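Local coordinates for protein phospholyase (Arthrobacter aurescens, PDB 5G4I) that is a pyridoxal-phosphate-dependent phospholyase related to class III transaminases, an enzyme that eliminates phosphate from its substrate rather than transferring an amino group, at residues R95-K106 / G322-D330; A127-T135 / E297-F308. One frame throughout, in Å; residues are numbered along the deposited sequence. Where two conformers were deposited one is given.

From the N terminus, helix 94-104 comes first and supplies one side of contact 1; helix 120-135, just beyond strand 113-117, supplies one side of contact 2. The chain then runs through the other six strands of the sheet that contains strand 113-117 before helix 296-305 returns to helix 120-135 and closes contact 2. Soon afterwards helix 316-331 meets residues 95-106 and closes contact 1, so contact 2 is nested inside the longer loop. The two do not touch: their centres lie about 24 Å apart. Each joins an early helix to a late one beside strand 113-117, an outermost strand of the sheet within the chain, and both reach the second subunit of the class III aminotransferase-type dimer.

Contact 1 (R95-K106 / G322-D330); sequences RVVEYAEALLSK and GLAVLRYMD
Tyr99 lays its ring against the backbone of Gly322, whose CA sits over one ring face, 4.0 Å from the ring centroid in a CH-pi contact. Glycine suits this place because a CB would run into the ring. With CG anti to the backbone N (chi1 -177°), the phenol reaches across to the Gly322 backbone, and its buried hydroxyl is satisfied through water: OH donates to a water at 2.7 Å, which donates to Gly322 O. A leucine in place of Tyr99 would probably leave that water without its hydroxyl partner and uncover the glycine backbone.

Beside the ring, Leu323 fits as a knob among Arg95, Glu98, Tyr99 and Ala102, its CG 3.7 Å from Tyr99 CB. The small Ala102 leaves room for Leu326 too, whose CD1 lies 4.0 Å from Ala102 CB. Arg95 bends at chi2 and chi3, bringing NH2 within 3.7 Å of Leu323 CD1, while its NE gives an in-plane hydrogen bond to Glu98 OE1 (3.1 Å), part of a salt bridge. Gln81 takes NH1, and Ser94 bonds the other Glu98 oxygen. Past the end of the first helix, Lys106 NZ meets Asp330 OD1 at 2.9 Å on its syn side, with a weaker bond to OD2. Asp330 is exposed, so its carboxylate can pair with Lys106 where the contact meets solvent.

Tyr99 also touches Leu116 of strand 113-117, placing this 39° helix crossing beside the sheet. The apolar fit of leucine, alanine and glycine against Tyr99 packs it closely, while the directional links, Tyr99 through water to Gly322 and Lys106 to Asp330, make the pairing specific.

Contact 2 (A127-T135 / E297-F308); sequences ALRIARQHT and ELLDEFGRHNMF
Ile130 presses CG1 over one face of the Phe302 ring, 3.9 Å from its centroid and only 16° off the normal. A flat phenylalanine suits the place because it offers two faces: Asn306 ND2 lies over the one opposite Ile130. Here, where helices 127-135 and 297-305 cross at 83°, the contact is tight and buried. Ile130 also touches Phe115 of strand 113-117, so the crossing lies beside the sheet, at the dimer interface.

Next to the ring, Gln133 and Asn306 come from opposite directions and join their amides in a reciprocal pair, which needs groups that both give and accept. Asn306 ND2 gives an almost straight bond to a lone pair of Gln133 OE1 (2.9 Å), and Gln133 NE2 returns one to Asn306 OD1 (3.1 Å). The other hydrogen of Asn306 ND2 goes to Phe302 O at 3.0 Å, again on a lone pair, tying the first non-helical residue back to the helix end. Two such bonds fix the rotation of the amide. Arg129, fully extended from CG to NE, brings its guanidinium against Phe302, whose CZ lies over one guanidinium face, the two planes 79° apart. Its main polar partner is Glu165 of the second subunit, which also accepts from Gln133 NE2; His164 N of that subunit bonds Asn306 OD1.

The other side is looser and wet. Glu301 extends its chain toward helix 127-135, and its OE2 accepts from two waters, one also bonded to Gln133 O and the other to His134 O at 2.9 Å. A third water gives to Gln133 OE1 and lies 2.8 Å from His305 ND1.

The chemistry implies a specific amide match beside the buried Phe302 ring, completed by the neighbouring subunit, whereas the solvent side is bridged by water.

Contact 1 (R95-K106 / G322-D330)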
loop_
_atom_site.group_PDB
_atom_site.type_symbol
_atom_site.label_atom_id
_atom_site.label_comp_id
_atom_site.label_asym_id
_atom_site.label_seq_id
_atom_site.Cartn_x
_atom_site.Cartn_y
_atom_site.Cartn_z
ATOM N N ARG A 95 2.118 -20.418 4.886
ATOM C CA ARG A 95 1.483 -19.945 3.635
ATOM C C ARG A 95 2.337 -18.932 2.867
ATOM O O ARG A 95 2.429 -19.038 1.601
ATOM C CB ARG A 95 0.056 -19.335 3.842
ATOM C CG ARG A 95 -0.949 -20.189 4.618
ATOM C CD ARG A 95 -1.188 -21.615 4.137
ATOM N NE ARG A 95 -1.482 -21.747 2.732
ATOM C CZ ARG A 95 -2.685 -21.615 2.156
ATOM N NH1 ARG A 95 -3.719 -21.165 2.847
ATOM N NH2 ARG A 95 -2.867 -21.826 0.840
ATOM N N VAL A 96 2.952 -17.968 3.565
ATOM C CA VAL A 96 3.810 -16.997 2.871
ATOM C C VAL A 96 5.031 -17.655 2.197
ATOM O O VAL A 96 5.457 -17.232 1.117
ATOM C CB VAL A 96 4.240 -15.800 3.769
ATOM C CG1 VAL A 96 5.089 -16.245 4.952
ATOM C CG2 VAL A 96 4.904 -14.692 2.926
ATOM N N VAL A 97 5.552 -18.690 2.875
ATOM C CA VAL A 97 6.715 -19.389 2.291
ATOM C C VAL A 97 6.311 -20.171 1.049
ATOM O O VAL A 97 7.019 -20.177 0.023
ATOM C CB VAL A 97 7.382 -20.282 3.378
ATOM C CG1 VAL A 97 8.596 -21.046 2.790
ATOM C CG2 VAL A 97 7.886 -19.385 4.473
ATOM N N GLU A 98 5.185 -20.885 1.126
ATOM C CA GLU A 98 4.645 -21.610 0.003
ATOM C C GLU A 98 4.405 -20.666 -1.210
ATOM O O GLU A 98 4.750 -20.959 -2.363
ATOM C CB GLU A 98 3.328 -22.297 0.326
ATOM C CG GLU A 98 3.469 -23.417 1.327
ATOM C CD GLU A 98 2.144 -23.772 2.053
ATOM O OE1 GLU A 98 1.004 -23.288 1.658
ATOM O OE2 GLU A 98 2.295 -24.579 3.047
ATOM N N TYR A 99 3.794 -19.510 -0.929
ATOM C CA TYR A 99 3.575 -18.540 -2.018
ATOM C C TYR A 99 4.903 -17.969 -2.582
ATOM O O TYR A 99 5.001 -17.899 -3.816
ATOM C CB TYR A 99 2.653 -17.366 -1.544
ATOM C CG TYR A 99 2.332 -16.385 -2.644
ATOM C CD1 TYR A 99 1.945 -16.775 -3.930
ATOM C CD2 TYR A 99 2.449 -15.044 -2.410
ATOM C CE1 TYR A 99 1.715 -15.864 -4.967
ATOM C CE2 TYR A 99 2.100 -14.083 -3.410
ATOM C CZ TYR A 99 1.755 -14.524 -4.682
ATOM O OH TYR A 99 1.477 -13.607 -5.722
ATOM N N ALA A 100 5.855 -17.600 -1.725
ATOM C CA ALA A 100 7.129 -17.107 -2.190
ATOM C C ALA A 100 7.838 -18.151 -3.072
ATOM O O ALA A 100 8.386 -17.819 -4.117
ATOM C CB ALA A 100 8.040 -16.713 -1.003
ATOM N N GLU A 101 7.843 -19.424 -2.655
ATOM C CA GLU A 101 8.395 -20.489 -3.480
ATOM C C GLU A 101 7.693 -20.601 -4.863
ATOM O O GLU A 101 8.379 -20.722 -5.944
ATOM C CB GLU A 101 8.391 -21.846 -2.726
ATOM C CG GLU A 101 9.403 -21.844 -1.576
ATOM C CD GLU A 101 9.259 -23.075 -0.683
ATOM O OE1 GLU A 101 8.155 -23.660 -0.541
ATOM O OE2 GLU A 101 10.207 -23.324 0.094
ATOM N N ALA A 102 6.380 -20.522 -4.887
ATOM C CA ALA A 102 5.621 -20.639 -6.122
ATOM C C ALA A 102 5.894 -19.439 -7.062
ATOM O O ALA A 102 6.103 -19.621 -8.302
ATOM C CB ALA A 102 4.117 -20.759 -5.898
ATOM N N LEU A 103 5.920 -18.216 -6.510
ATOM C CA LEU A 103 6.178 -17.055 -7.344
ATOM C C LEU A 103 7.633 -17.040 -7.869
ATOM O O LEU A 103 7.861 -16.752 -9.072
ATOM C CB LEU A 103 5.797 -15.773 -6.559
ATOM C CG LEU A 103 6.037 -14.450 -7.297
ATOM C CD1 LEU A 103 5.140 -14.343 -8.523
ATOM C CD2 LEU A 103 5.667 -13.335 -6.264
ATOM N N LEU A 104 8.571 -17.376 -6.980
ATOM C CA LEU A 104 9.990 -17.334 -7.409
ATOM C C LEU A 104 10.308 -18.444 -8.417
ATOM O O LEU A 104 11.252 -18.284 -9.228
ATOM C CB LEU A 104 10.888 -17.337 -6.191
ATOM C CG LEU A 104 10.916 -16.050 -5.328
ATOM C CD1 LEU A 104 11.570 -16.271 -3.983
ATOM C CD2 LEU A 104 11.549 -14.883 -6.104
ATOM N N SER A 105 9.527 -19.512 -8.439
ATOM C CA SER A 105 9.731 -20.606 -9.450
ATOM C C SER A 105 9.410 -20.101 -10.868
ATOM O O SER A 105 9.718 -20.738 -11.865
ATOM C CB SER A 105 8.858 -21.840 -9.138
ATOM O OG SER A 105 7.448 -21.654 -9.435
ATOM N N LYS A 106 8.701 -18.939 -10.998
ATOM C CA LYS A 106 8.382 -18.287 -12.275
ATOM C C LYS A 106 9.467 -17.366 -12.803
ATOM O O LYS A 106 9.236 -16.708 -13.854
ATOM C CB LYS A 106 7.030 -17.503 -12.169
ATOM C CG LYS A 106 5.871 -18.317 -11.681
ATOM C CD LYS A 106 5.574 -19.498 -12.575
ATOM C CE LYS A 106 4.195 -20.088 -12.209
ATOM N NZ LYS A 106 3.928 -21.342 -12.971
ATOM N N GLY A 322 -2.822 -15.163 -3.533
ATOM C CA GLY A 322 -1.839 -15.212 -4.617
ATOM C C GLY A 322 -1.514 -16.648 -5.076
ATOM O O GLY A 322 -1.343 -16.880 -6.297
ATOM N N LEU A 323 -1.500 -17.612 -4.123
ATOM C CA LEU A 323 -1.255 -19.019 -4.509
ATOM C C LEU A 323 -2.418 -19.523 -5.388
ATOM O O LEU A 323 -2.186 -20.242 -6.378
ATOM C CB LEU A 323 -1.113 -19.866 -3.237
ATOM C CG LEU A 323 0.222 -19.984 -2.564
ATOM C CD1 LEU A 323 -0.025 -20.491 -1.100
ATOM C CD2 LEU A 323 1.109 -20.958 -3.436
ATOM N N ALA A 324 -3.665 -19.162 -5.030
ATOM C CA ALA A 324 -4.827 -19.611 -5.849
ATOM C C ALA A 324 -4.873 -19.060 -7.238
ATOM O O ALA A 324 -5.264 -19.766 -8.223
ATOM C CB ALA A 324 -6.116 -19.325 -5.096
ATOM N N VAL A 325 -4.398 -17.824 -7.410
ATOM C CA VAL A 325 -4.275 -17.224 -8.766
ATOM C C VAL A 325 -3.274 -18.010 -9.623
ATOM O O VAL A 325 -3.567 -18.361 -10.799
ATOM C CB VAL A 325 -3.936 -15.709 -8.730
ATOM C CG1 VAL A 325 -3.571 -15.170 -10.116
ATOM C CG2 VAL A 325 -5.161 -14.982 -8.155
ATOM N N LEU A 326 -2.060 -18.274 -9.055
ATOM C CA LEU A 326 -1.074 -19.014 -9.809
ATOM C C LEU A 326 -1.501 -20.445 -10.101
ATOM O O LEU A 326 -1.332 -20.938 -11.232
ATOM C CB LEU A 326 0.280 -19.031 -9.069
ATOM C CG LEU A 326 1.140 -17.755 -9.023
ATOM C CD1 LEU A 326 2.369 -17.934 -8.081
ATOM C CD2 LEU A 326 1.533 -17.303 -10.413
ATOM N N ARG A 327 -2.129 -21.100 -9.110
ATOM C CA ARG A 327 -2.580 -22.491 -9.312
ATOM C C ARG A 327 -3.635 -22.549 -10.453
ATOM O O ARG A 327 -3.630 -23.449 -11.305
ATOM C CB ARG A 327 -3.100 -23.136 -8.031
ATOM C CG ARG A 327 -3.674 -24.514 -8.360
ATOM N N TYR A 328 -4.623 -21.627 -10.442
ATOM C CA TYR A 328 -5.648 -21.607 -11.446
ATOM C C TYR A 328 -5.148 -21.321 -12.813
ATOM O O TYR A 328 -5.454 -22.035 -13.820
ATOM C CB TYR A 328 -6.819 -20.638 -11.064
ATOM C CG TYR A 328 -8.021 -20.754 -11.928
ATOM C CD1 TYR A 328 -8.153 -20.034 -13.142
ATOM C CD2 TYR A 328 -9.102 -21.564 -11.505
ATOM C CE1 TYR A 328 -9.274 -20.205 -13.934
ATOM C CE2 TYR A 328 -10.215 -21.720 -12.322
ATOM C CZ TYR A 328 -10.273 -21.029 -13.501
ATOM O OH TYR A 328 -11.414 -21.134 -14.366
ATOM N N MET A 329 -4.245 -20.319 -12.926
ATOM C CA MET A 329 -3.701 -20.038 -14.264
ATOM C C MET A 329 -2.870 -21.225 -14.829
ATOM O O MET A 329 -2.886 -21.459 -16.054
ATOM C CB MET A 329 -2.944 -18.600 -14.362
ATOM C CG MET A 329 -1.644 -18.590 -13.741
ATOM S SD MET A 329 -0.878 -16.913 -14.205
ATOM C CE MET A 329 -0.315 -17.222 -15.855
ATOM N N ASP A 330 -2.132 -21.925 -13.921
ATOM C CA ASP A 330 -1.362 -23.111 -14.333
ATOM C C ASP A 330 -2.366 -24.206 -14.795
ATOM O O ASP A 330 -2.158 -24.820 -15.885
ATOM C CB ASP A 330 -0.445 -23.581 -13.191
ATOM C CG ASP A 330 0.817 -22.675 -12.958
ATOM O OD1 ASP A 330 1.119 -21.773 -13.710
ATOM O OD2 ASP A 330 1.457 -22.970 -11.871
HETATM O O HOH W 1 -0.170 -14.593 -7.631
#

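Contact 2 (A127-T135 / E297-F308)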
loop_
_atom_site.group_PDB
_atom_site.type_symbol
_atom_site.label_atom_id
_atom_site.label_comp_id
_atom_site.label_asym_id
_atom_site.label_seq_id
_atom_site.Cartn_x
_atom_site.Cartn_y
_atom_site.Cartn_z
ATOM N N ALA A 127 11.219 -0.367 -4.714
ATOM C CA ALA A 127 12.306 -0.590 -5.698
ATOM C C ALA A 127 13.160 0.647 -5.894
ATOM O O ALA A 127 14.417 0.506 -6.000
ATOM C CB ALA A 127 11.751 -1.113 -7.020
ATOM N N LEU A 128 12.562 1.851 -6.013
ATOM C CA LEU A 128 13.377 3.099 -6.189
ATOM C C LEU A 128 14.258 3.293 -4.954
ATOM O O LEU A 128 15.402 3.799 -5.041
ATOM C CB LEU A 128 12.467 4.326 -6.459
ATOM C CG LEU A 128 11.760 4.397 -7.806
ATOM C CD1 LEU A 128 10.916 5.628 -7.784
ATOM C CD2 LEU A 128 12.788 4.501 -8.922
ATOM N N ARG A 129 13.714 2.998 -3.753
ATOM C CA ARG A 129 14.453 3.139 -2.484
ATOM C C ARG A 129 15.637 2.202 -2.396
ATOM O O ARG A 129 16.813 2.622 -2.023
ATOM C CB ARG A 129 13.446 3.038 -1.311
ATOM C CG ARG A 129 14.097 3.347 0.094
ATOM C CD ARG A 129 13.045 3.286 1.226
ATOM N NE ARG A 129 13.752 3.459 2.525
ATOM C CZ ARG A 129 13.418 2.890 3.683
ATOM N NH1 ARG A 129 12.276 2.245 3.829
ATOM N NH2 ARG A 129 14.197 3.036 4.755
ATOM N N ILE A 130 15.451 0.935 -2.686
ATOM C CA ILE A 130 16.592 -0.074 -2.768
ATOM C C ILE A 130 17.601 0.455 -3.727
ATOM O O ILE A 130 18.840 0.444 -3.378
ATOM C CB ILE A 130 16.021 -1.442 -3.213
ATOM C CG1 ILE A 130 15.154 -2.100 -2.121
ATOM C CG2 ILE A 130 17.196 -2.396 -3.572
ATOM C CD1 ILE A 130 14.239 -3.251 -2.657
ATOM N N ALA A 131 17.218 0.866 -4.910
ATOM C CA ALA A 131 18.169 1.308 -5.917
ATOM C C ALA A 131 18.955 2.534 -5.456
ATOM O O ALA A 131 20.228 2.608 -5.662
ATOM C CB ALA A 131 17.501 1.555 -7.264
ATOM N N ARG A 132 18.276 3.562 -4.940
ATOM C CA ARG A 132 18.991 4.857 -4.509
ATOM C C ARG A 132 20.026 4.487 -3.447
ATOM O O ARG A 132 21.227 4.988 -3.508
ATOM C CB ARG A 132 17.912 5.820 -3.887
ATOM C CG ARG A 132 18.222 7.241 -3.837
ATOM C CD ARG A 132 17.074 8.015 -3.226
ATOM N NE ARG A 132 15.794 7.831 -3.900
ATOM C CZ ARG A 132 14.702 7.218 -3.402
ATOM N NH1 ARG A 132 14.672 6.723 -2.221
ATOM N NH2 ARG A 132 13.628 7.168 -4.200
ATOM N N GLN A 133 19.726 3.644 -2.475
ATOM C CA GLN A 133 20.705 3.292 -1.418
ATOM C C GLN A 133 21.852 2.442 -1.956
ATOM O O GLN A 133 23.055 2.635 -1.563
ATOM C CB GLN A 133 20.061 2.503 -0.273
ATOM C CG GLN A 133 18.953 3.242 0.511
ATOM C CD GLN A 133 18.523 2.545 1.790
ATOM O OE1 GLN A 133 19.151 1.525 2.208
ATOM N NE2 GLN A 133 17.457 3.028 2.437
ATOM N N HIS A 134 21.581 1.521 -2.883
ATOM C CA HIS A 134 22.632 0.646 -3.422
ATOM C C HIS A 134 23.608 1.395 -4.356
ATOM O O HIS A 134 24.848 1.214 -4.250
ATOM C CB HIS A 134 21.995 -0.481 -4.278
ATOM C CG HIS A 134 23.004 -1.342 -4.967
ATOM N ND1 HIS A 134 23.370 -1.260 -6.284
ATOM C CD2 HIS A 134 23.777 -2.295 -4.410
ATOM C CE1 HIS A 134 24.359 -2.139 -6.525
ATOM N NE2 HIS A 134 24.619 -2.778 -5.396
ATOM N N THR A 135 23.088 2.260 -5.224
ATOM C CA THR A 135 23.865 2.941 -6.254
ATOM C C THR A 135 24.594 4.136 -5.678
ATOM O O THR A 135 25.658 4.561 -6.276
ATOM C CB THR A 135 23.019 3.393 -7.426
ATOM O OG1 THR A 135 22.084 4.426 -7.068
ATOM C CG2 THR A 135 22.371 2.193 -8.146
ATOM N N GLU A 297 22.047 -10.645 -3.343
ATOM C CA GLU A 297 22.904 -9.566 -2.925
ATOM C C GLU A 297 22.136 -8.287 -2.571
ATOM O O GLU A 297 22.380 -7.678 -1.556
ATOM C CB GLU A 297 23.912 -9.291 -4.037
ATOM C CG GLU A 297 24.688 -7.962 -3.947
ATOM C CD GLU A 297 25.329 -7.555 -5.284
ATOM O OE1 GLU A 297 26.345 -8.220 -5.636
ATOM O OE2 GLU A 297 24.789 -6.629 -5.976
ATOM N N LEU A 298 21.154 -7.901 -3.422
ATOM C CA LEU A 298 20.393 -6.676 -3.197
ATOM C C LEU A 298 19.501 -6.807 -1.954
ATOM O O LEU A 298 19.394 -5.817 -1.139
ATOM C CB LEU A 298 19.566 -6.214 -4.444
ATOM C CG LEU A 298 20.488 -5.679 -5.603
ATOM C CD1 LEU A 298 19.753 -5.456 -6.914
ATOM C CD2 LEU A 298 21.233 -4.375 -5.274
ATOM N N LEU A 299 18.751 -7.935 -1.852
ATOM C CA LEU A 299 17.890 -8.096 -0.648
ATOM C C LEU A 299 18.723 -8.087 0.654
ATOM O O LEU A 299 18.353 -7.492 1.645
ATOM C CB LEU A 299 16.973 -9.342 -0.794
ATOM C CG LEU A 299 16.081 -9.606 0.470
ATOM C CD1 LEU A 299 14.673 -10.024 0.112
ATOM C CD2 LEU A 299 16.748 -10.619 1.433
ATOM N N ASP A 300 19.843 -8.839 0.676
ATOM C CA ASP A 300 20.638 -8.934 1.882
ATOM C C ASP A 300 21.229 -7.542 2.291
ATOM O O ASP A 300 21.187 -7.173 3.451
ATOM C CB ASP A 300 21.827 -9.907 1.625
ATOM C CG ASP A 300 22.752 -10.088 2.878
ATOM O OD1 ASP A 300 22.277 -10.626 3.823
ATOM O OD2 ASP A 300 23.955 -9.688 2.869
ATOM N N GLU A 301 21.727 -6.765 1.326
ATOM C CA GLU A 301 22.282 -5.460 1.574
ATOM C C GLU A 301 21.249 -4.525 2.224
ATOM O O GLU A 301 21.485 -3.814 3.191
ATOM C CB GLU A 301 22.873 -4.855 0.292
ATOM C CG GLU A 301 23.325 -3.424 0.445
ATOM C CD GLU A 301 23.784 -2.814 -0.852
ATOM O OE1 GLU A 301 23.246 -3.083 -1.912
ATOM O OE2 GLU A 301 24.763 -2.076 -0.815
ATOM N N PHE A 302 20.041 -4.526 1.588
ATOM C CA PHE A 302 19.011 -3.587 2.086
ATOM C C PHE A 302 18.573 -3.962 3.509
ATOM O O PHE A 302 18.366 -3.049 4.359
ATOM C CB PHE A 302 17.757 -3.578 1.131
ATOM C CG PHE A 302 16.726 -2.502 1.423
ATOM C CD1 PHE A 302 16.935 -1.169 1.060
ATOM C CD2 PHE A 302 15.476 -2.852 2.058
ATOM C CE1 PHE A 302 15.937 -0.228 1.311
ATOM C CE2 PHE A 302 14.540 -1.873 2.309
ATOM C CZ PHE A 302 14.754 -0.609 1.959
ATOM N N GLY A 303 18.423 -5.248 3.789
ATOM C CA GLY A 303 18.059 -5.674 5.189
ATOM C C GLY A 303 19.135 -5.471 6.238
ATOM O O GLY A 303 18.821 -5.190 7.385
ATOM N N ARG A 304 20.381 -5.480 5.814
ATOM C CA ARG A 304 21.477 -5.151 6.773
ATOM C C ARG A 304 21.442 -3.660 7.123
ATOM O O ARG A 304 21.928 -3.302 8.216
ATOM C CB ARG A 304 22.877 -5.479 6.200
ATOM C CG ARG A 304 23.202 -6.960 6.111
ATOM C CD ARG A 304 24.697 -7.215 5.727
ATOM N NE ARG A 304 25.262 -6.352 4.678
ATOM C CZ ARG A 304 25.335 -6.648 3.371
ATOM N NH1 ARG A 304 24.867 -7.800 2.910
ATOM N NH2 ARG A 304 25.882 -5.786 2.504
ATOM N N HIS A 305 20.996 -2.796 6.224
ATOM C CA HIS A 305 21.033 -1.357 6.380
ATOM C C HIS A 305 19.716 -0.723 6.888
ATOM O O HIS A 305 19.739 0.513 7.225
ATOM C CB HIS A 305 21.367 -0.707 5.013
ATOM C CG HIS A 305 22.762 -0.951 4.530
ATOM N ND1 HIS A 305 23.111 -0.721 3.211
ATOM C CD2 HIS A 305 23.871 -1.373 5.169
ATOM C CE1 HIS A 305 24.412 -1.002 3.073
ATOM N NE2 HIS A 305 24.882 -1.416 4.242
ATOM N N ASN A 306 18.591 -1.489 6.956
ATOM C CA ASN A 306 17.307 -0.915 7.355
ATOM C C ASN A 306 16.473 -1.939 8.068
ATOM O O ASN A 306 16.412 -3.104 7.641
ATOM C CB ASN A 306 16.463 -0.481 6.140
ATOM C CG ASN A 306 17.207 0.497 5.187
ATOM O OD1 ASN A 306 17.057 1.736 5.225
ATOM N ND2 ASN A 306 17.943 -0.098 4.246
ATOM N N MET A 307 15.778 -1.518 9.137
ATOM C CA MET A 307 14.801 -2.367 9.808
ATOM C C MET A 307 13.445 -2.268 9.059
ATOM O O MET A 307 12.470 -1.639 9.472
ATOM C CB MET A 307 14.679 -2.018 11.319
ATOM C CG MET A 307 13.717 -2.901 12.080
ATOM S SD MET A 307 13.253 -4.594 11.573
ATOM C CE MET A 307 11.509 -4.117 11.750
ATOM N N PHE A 308 13.445 -2.853 7.862
ATOM C CA PHE A 308 12.305 -2.741 6.934
ATOM C C PHE A 308 11.186 -3.719 7.308
ATOM O O PHE A 308 11.426 -4.934 7.431
ATOM C CB PHE A 308 12.754 -2.971 5.449
ATOM C CG PHE A 308 11.590 -2.858 4.464
ATOM C CD1 PHE A 308 11.102 -1.618 4.129
ATOM C CD2 PHE A 308 10.952 -4.011 3.999
ATOM C CE1 PHE A 308 9.947 -1.518 3.299
ATOM C CE2 PHE A 308 9.787 -3.905 3.227
ATOM C CZ PHE A 308 9.318 -2.681 2.906
HETATM O O HOH W 2 20.964 -0.410 1.385
HETATM O O HOH W 3 24.161 0.550 0.424
HETATM O O HOH W 4 26.287 -0.714 -2.657
#